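Local coordinates for carbonic anhydrase (Porphyridium purpureum, PDB 1DDZ), which probably catalyses the reversible hydration of carbon dioxide to hydrogencarbonate, using one zinc ion in each of two homologous regions of the chain, at residues 96-101 with 364-369; 353-358 with 403-408. All blocks are in the same frame, centred on the assembly; numbering follows the deposited sequence.

Contact 1 (96-101 with 364-369); sequences RNIANQ and LSVLQY
Ile98 and Val366 bring the two backbones closest, with 6.0 Å between their CA atoms, where the chain leaves strand 92-97 and passes one flank of helix 361-373. The contact joins the two carbonic anhydrase regions of one chain, each an alpha-beta-alpha fold around a mixed five-stranded sheet, as in the beta class. No hydrogen bond crosses it, so the evidence for association is apolar: the segments cover 176 Å² together, and Ile98 supplies the largest share. Its CB is directed at the helix. With CG1 anti to the carbonyl carbon (chi1 -66°), that branch lies 3.9 Å from Val366 CG2, the two side chains sliding past each other in opposite directions. Further out, Ile98 CD1 meets Tyr369 CB at 4.0 Å and stands obliquely to the phenol ring. The backbone also takes part, since Ser365 O is 4.1 Å from Ile98 CG1. Phe347 of strand 346-351 touches Ile98, Val366 and Tyr369, and its ring meets that of Tyr369 with the planes about 20° apart. The site is close to the metal: the Ile98 side chain is about 7 Å from a bound zinc ion, and that of Tyr369 about 4 Å from that of the zinc ligand Asp76. The turn beyond Ile98 is held from within by the Asn97 amide, used at both ends. Asn97 OD1 accepts Gln101 N at 2.9 Å on an in-plane lone pair, while Asn97 ND2 donates to Gln101 O, which lies only 3° out of the amide plane.

Contact 2 (353-358 with 403-408); sequences ANQCIH and DNWLRH
Ile357 enters between the rings of Trp405 and His408 and packs on a face of each. Its CD1 stands over the six-membered ring of Trp405, 3.8 Å from the centroid and offset toward the rim, a CH-pi contact with CZ3 as the nearest carbon. Its CG1 sits over the centre of the His408 imidazole, 3.9 Å from the centroid and only 11° off the normal, a second CH-pi contact. CD1 is carried onward from CG1 in an extended arm (chi2 162°), which takes it to the indole. Gln355 adds its aliphatic part to the tryptophan: CB lies 3.7 Å from Trp405 CZ2, oblique to the ring, and CG is close to the same atom. The chain then bends at chi2, and Gln355 NE2 donates to a water at 3.0 Å; that water gives a weak bond to His408 O, bridging the segments indirectly. This arrangement joins the loop between strand 346-351 and helix 361-373 of the beta-class alpha/beta fold to segment 403-408, which runs over helices 402-405 and 407-414. Within this segment His408 ND1 donates to Trp405 O at 3.3 Å, with an N-H...O angle of 148°, which helps orient the imidazole against the backbone of Trp405. One layer out, Trp405 NE1 donates to Ile352 O and Gln355 OE1 accepts from Asn437 ND2, so the indole and the Gln355 amide each have a polar partner outside the two segments. Helix 107-119 also packs on the indole through Ile107, Ser108 and Ser111, and the His408 ring meets His358 of the second subunit edge-to-face.

How the contacts relate
The centres of the two contacts lie about 17 Å apart, and their segments alternate along the chain: 96-101, 353-358, 364-369, then 403-408. Only a short connection separates 353-358 from 364-369, and the contacts touch there, with Leu364 CD1 3.6 Å from His358 O. Contact 1 joins the two carbonic anhydrase regions beside the first zinc site; contact 2 lies by the second, with the side chains of Trp405 and Gln355 about 8 Å from those of the zinc ligands Cys328 and Cys387, respectively. The sequence repeats with a shift of 254 residues, pairing Gln101 with Gln355 and helix 107-119 with helix 361-373. Trp151 and Trp405 correspond too, and touch Ser365 and Ser111 respectively, consistent with a pseudo-twofold pairing of the regions. Both contacts also reach the second subunit.

Contact 1 (96-101 with 364-369)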
loop_
_atom_site.group_PDB
_atom_site.type_symbol
_atom_site.label_atom_id
_atom_site.label_comp_id
_atom_site.label_asym_id
_atom_site.label_seq_id
_atom_site.Cartn_x
_atom_site.Cartn_y
_atom_site.Cartn_z
ATOM N N ARG A 96 -10.157 -7.125 8.967
ATOM C CA ARG A 96 -11.339 -6.481 8.406
ATOM C C ARG A 96 -10.966 -5.202 7.711
ATOM O O ARG A 96 -10.173 -4.405 8.230
ATOM C CB ARG A 96 -12.382 -6.174 9.468
ATOM C CG ARG A 96 -12.979 -7.390 10.060
ATOM C CD ARG A 96 -14.172 -7.046 10.865
ATOM N NE ARG A 96 -14.721 -8.246 11.480
ATOM C CZ ARG A 96 -15.435 -9.175 10.850
ATOM N NH1 ARG A 96 -15.716 -9.050 9.562
ATOM N NH2 ARG A 96 -15.815 -10.265 11.504
ATOM N N ASN A 97 -11.525 -5.026 6.521
ATOM C CA ASN A 97 -11.282 -3.835 5.728
ATOM C C ASN A 97 -12.525 -3.583 4.891
ATOM O O ASN A 97 -13.521 -4.299 5.038
ATOM C CB ASN A 97 -10.024 -4.003 4.862
ATOM C CG ASN A 97 -10.189 -5.055 3.782
ATOM O OD1 ASN A 97 -11.314 -5.405 3.411
ATOM N ND2 ASN A 97 -9.079 -5.571 3.285
ATOM N N ILE A 98 -12.498 -2.537 4.073
ATOM C CA ILE A 98 -13.637 -2.201 3.226
ATOM C C ILE A 98 -13.812 -3.248 2.127
ATOM O O ILE A 98 -12.918 -3.454 1.293
ATOM C CB ILE A 98 -13.475 -0.787 2.576
ATOM C CG1 ILE A 98 -13.522 0.309 3.650
ATOM C CG2 ILE A 98 -14.579 -0.552 1.515
ATOM C CD1 ILE A 98 -14.849 0.392 4.383
ATOM N N ALA A 99 -14.962 -3.914 2.144
ATOM C CA ALA A 99 -15.320 -4.931 1.157
ATOM C C ALA A 99 -14.448 -6.170 1.122
ATOM O O ALA A 99 -14.241 -6.749 0.057
ATOM C CB ALA A 99 -15.406 -4.312 -0.241
ATOM N N ASN A 100 -13.919 -6.575 2.282
ATOM C CA ASN A 100 -13.098 -7.793 2.400
ATOM C C ASN A 100 -12.106 -8.038 1.252
ATOM O O ASN A 100 -12.006 -9.139 0.712
ATOM C CB ASN A 100 -13.991 -9.045 2.641
ATOM C CG ASN A 100 -15.201 -9.129 1.684
ATOM O OD1 ASN A 100 -16.269 -8.599 1.972
ATOM N ND2 ASN A 100 -15.027 -9.798 0.566
ATOM N N GLN A 101 -11.320 -7.017 0.948
ATOM C CA GLN A 101 -10.359 -7.080 -0.124
ATOM C C GLN A 101 -9.073 -7.780 0.232
ATOM O O GLN A 101 -8.580 -7.682 1.358
ATOM C CB GLN A 101 -10.028 -5.668 -0.608
ATOM C CG GLN A 101 -11.179 -4.950 -1.254
ATOM C CD GLN A 101 -11.650 -5.641 -2.525
ATOM O OE1 GLN A 101 -12.722 -6.253 -2.558
ATOM N NE2 GLN A 101 -10.829 -5.596 -3.556
ATOM N N LEU A 364 -6.744 4.162 6.029
ATOM C CA LEU A 364 -7.344 5.414 5.552
ATOM C C LEU A 364 -8.724 5.261 4.911
ATOM O O LEU A 364 -9.624 6.080 5.142
ATOM C CB LEU A 364 -6.391 6.111 4.597
ATOM C CG LEU A 364 -5.077 6.567 5.215
ATOM C CD1 LEU A 364 -4.109 7.028 4.137
ATOM C CD2 LEU A 364 -5.355 7.674 6.229
ATOM N N SER A 365 -8.911 4.192 4.143
ATOM C CA SER A 365 -10.190 3.929 3.480
ATOM C C SER A 365 -11.297 3.655 4.485
ATOM O O SER A 365 -12.405 4.165 4.338
ATOM C CB SER A 365 -10.041 2.783 2.466
ATOM O OG SER A 365 -9.105 3.150 1.444
ATOM N N VAL A 366 -11.005 2.861 5.514
ATOM C CA VAL A 366 -12.003 2.568 6.555
ATOM C C VAL A 366 -12.315 3.854 7.325
ATOM O O VAL A 366 -13.484 4.159 7.570
ATOM C CB VAL A 366 -11.514 1.492 7.569
ATOM C CG1 VAL A 366 -12.535 1.289 8.645
ATOM C CG2 VAL A 366 -11.262 0.157 6.881
ATOM N N LEU A 367 -11.267 4.609 7.676
ATOM C CA LEU A 367 -11.391 5.875 8.416
ATOM C C LEU A 367 -12.280 6.852 7.661
ATOM O O LEU A 367 -13.280 7.328 8.192
ATOM C CB LEU A 367 -10.012 6.527 8.594
ATOM C CG LEU A 367 -9.539 7.142 9.918
ATOM C CD1 LEU A 367 -8.588 8.258 9.614
ATOM C CD2 LEU A 367 -10.675 7.645 10.779
ATOM N N GLN A 368 -11.927 7.132 6.414
ATOM C CA GLN A 368 -12.704 8.059 5.598
ATOM C C GLN A 368 -14.156 7.630 5.476
ATOM O O GLN A 368 -15.071 8.431 5.696
ATOM C CB GLN A 368 -12.107 8.212 4.199
ATOM C CG GLN A 368 -12.878 9.242 3.400
ATOM C CD GLN A 368 -12.650 9.143 1.919
ATOM O OE1 GLN A 368 -12.144 8.137 1.424
ATOM N NE2 GLN A 368 -13.034 10.185 1.195
ATOM N N TYR A 369 -14.365 6.360 5.143
ATOM C CA TYR A 369 -15.710 5.834 5.007
ATOM C C TYR A 369 -16.534 6.058 6.293
ATOM O O TYR A 369 -17.679 6.503 6.236
ATOM C CB TYR A 369 -15.665 4.349 4.657
ATOM C CG TYR A 369 -17.046 3.798 4.342
ATOM C CD1 TYR A 369 -17.574 3.917 3.062
ATOM C CD2 TYR A 369 -17.826 3.186 5.320
ATOM C CE1 TYR A 369 -18.837 3.452 2.758
ATOM C CE2 TYR A 369 -19.102 2.711 5.026
ATOM C CZ TYR A 369 -19.601 2.845 3.735
ATOM O OH TYR A 369 -20.863 2.382 3.417
#

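Contact 2 (353-358 with 403-408)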
loop_
_atom_site.group_PDB
_atom_site.type_symbol
_atom_site.label_atom_id
_atom_site.label_comp_id
_atom_site.label_asym_id
_atom_site.label_seq_id
_atom_site.Cartn_x
_atom_site.Cartn_y
_atom_site.Cartn_z
ATOM N N ALA A 353 -1.394 -5.713 15.355
ATOM C CA ALA A 353 -0.964 -4.726 16.338
ATOM C C ALA A 353 -1.686 -3.386 16.246
ATOM O O ALA A 353 -1.105 -2.342 16.515
ATOM C CB ALA A 353 0.536 -4.528 16.241
ATOM N N ASN A 354 -2.947 -3.429 15.825
ATOM C CA ASN A 354 -3.800 -2.245 15.704
ATOM C C ASN A 354 -3.108 -0.971 15.249
ATOM O O ASN A 354 -3.271 0.093 15.874
ATOM C CB ASN A 354 -4.591 -2.003 17.003
ATOM C CG ASN A 354 -3.743 -2.169 18.259
ATOM O OD1 ASN A 354 -3.606 -3.275 18.767
ATOM N ND2 ASN A 354 -3.172 -1.077 18.753
ATOM N N GLN A 355 -2.379 -1.087 14.131
ATOM C CA GLN A 355 -1.620 0.015 13.537
ATOM C C GLN A 355 -2.486 1.002 12.759
ATOM O O GLN A 355 -3.493 0.615 12.130
ATOM C CB GLN A 355 -0.558 -0.516 12.584
ATOM C CG GLN A 355 0.534 -1.358 13.195
ATOM C CD GLN A 355 1.452 -0.554 14.055
ATOM O OE1 GLN A 355 1.111 -0.187 15.181
ATOM N NE2 GLN A 355 2.642 -0.311 13.560
ATOM N N CYS A 356 -2.104 2.275 12.846
ATOM C CA CYS A 356 -2.777 3.369 12.139
ATOM C C CYS A 356 -1.680 4.142 11.437
ATOM O O CYS A 356 -1.455 5.313 11.738
ATOM C CB CYS A 356 -3.504 4.300 13.118
ATOM S SG CYS A 356 -4.863 3.544 13.951
ATOM N N ILE A 357 -0.976 3.467 10.533
ATOM C CA ILE A 357 0.114 4.048 9.785
ATOM C C ILE A 357 -0.394 5.237 8.963
ATOM O O ILE A 357 -1.487 5.178 8.395
ATOM C CB ILE A 357 0.764 2.959 8.939
ATOM C CG1 ILE A 357 1.349 1.894 9.878
ATOM C CG2 ILE A 357 1.795 3.534 8.005
ATOM C CD1 ILE A 357 1.645 0.556 9.226
ATOM N N HIS A 358 0.367 6.337 8.969
ATOM C CA HIS A 358 -0.002 7.578 8.270
ATOM C C HIS A 358 -0.484 7.377 6.847
ATOM O O HIS A 358 -1.508 7.928 6.449
ATOM C CB HIS A 358 1.180 8.557 8.197
ATOM C CG HIS A 358 1.621 9.087 9.520
ATOM N ND1 HIS A 358 0.766 9.745 10.368
ATOM C CD2 HIS A 358 2.832 9.095 10.122
ATOM C CE1 HIS A 358 1.426 10.145 11.438
ATOM N NE2 HIS A 358 2.682 9.762 11.312
ATOM N N ASP A 403 7.339 -8.677 9.077
ATOM C CA ASP A 403 8.384 -7.998 9.831
ATOM C C ASP A 403 8.730 -6.575 9.415
ATOM O O ASP A 403 9.227 -5.802 10.227
ATOM C CB ASP A 403 9.591 -8.912 10.044
ATOM C CG ASP A 403 9.198 -10.224 10.760
ATOM O OD1 ASP A 403 8.449 -10.188 11.766
ATOM O OD2 ASP A 403 9.594 -11.310 10.296
ATOM N N ASN A 404 8.403 -6.191 8.178
ATOM C CA ASN A 404 8.615 -4.799 7.756
ATOM C C ASN A 404 7.442 -3.954 8.265
ATOM O O ASN A 404 7.601 -2.817 8.716
ATOM C CB ASN A 404 8.832 -4.704 6.253
ATOM C CG ASN A 404 10.188 -5.220 5.864
ATOM O OD1 ASN A 404 11.188 -4.860 6.482
ATOM N ND2 ASN A 404 10.232 -6.154 4.910
ATOM N N TRP A 405 6.258 -4.546 8.253
ATOM C CA TRP A 405 5.072 -3.905 8.824
ATOM C C TRP A 405 5.340 -3.584 10.350
ATOM O O TRP A 405 5.117 -2.461 10.808
ATOM C CB TRP A 405 3.889 -4.872 8.671
ATOM C CG TRP A 405 2.633 -4.530 9.428
ATOM C CD1 TRP A 405 2.262 -5.011 10.649
ATOM C CD2 TRP A 405 1.556 -3.686 8.987
ATOM N NE1 TRP A 405 1.024 -4.518 10.996
ATOM C CE2 TRP A 405 0.568 -3.708 9.994
ATOM C CE3 TRP A 405 1.326 -2.923 7.841
ATOM C CZ2 TRP A 405 -0.627 -3.001 9.884
ATOM C CZ3 TRP A 405 0.134 -2.223 7.737
ATOM C CH2 TRP A 405 -0.824 -2.267 8.749
ATOM N N LEU A 406 5.857 -4.565 11.096
ATOM C CA LEU A 406 6.134 -4.416 12.529
ATOM C C LEU A 406 7.215 -3.406 12.906
ATOM O O LEU A 406 7.268 -2.952 14.061
ATOM C CB LEU A 406 6.435 -5.785 13.172
ATOM C CG LEU A 406 5.267 -6.784 13.185
ATOM C CD1 LEU A 406 5.697 -8.159 13.664
ATOM C CD2 LEU A 406 4.173 -6.266 14.049
ATOM N N ARG A 407 8.028 -2.994 11.933
ATOM C CA ARG A 407 9.080 -2.008 12.185
ATOM C C ARG A 407 8.512 -0.713 12.758
ATOM O O ARG A 407 9.212 0.052 13.419
ATOM C CB ARG A 407 9.901 -1.732 10.932
ATOM C CG ARG A 407 10.983 -2.746 10.683
ATOM C CD ARG A 407 11.828 -2.835 11.911
ATOM N NE ARG A 407 13.076 -3.543 11.710
ATOM C CZ ARG A 407 13.453 -4.619 12.401
ATOM N NH1 ARG A 407 12.663 -5.134 13.341
ATOM N NH2 ARG A 407 14.662 -5.142 12.186
ATOM N N HIS A 408 7.224 -0.489 12.538
ATOM C CA HIS A 408 6.568 0.684 13.061
ATOM C C HIS A 408 6.482 0.638 14.595
ATOM O O HIS A 408 6.556 1.684 15.263
ATOM C CB HIS A 408 5.182 0.825 12.443
ATOM C CG HIS A 408 5.204 1.420 11.071
ATOM N ND1 HIS A 408 4.999 0.672 9.931
ATOM C CD2 HIS A 408 5.475 2.677 10.651
ATOM C CE1 HIS A 408 5.156 1.445 8.870
ATOM N NE2 HIS A 408 5.447 2.666 9.282
HETATM O O HOH W 1 3.679 1.731 15.547
#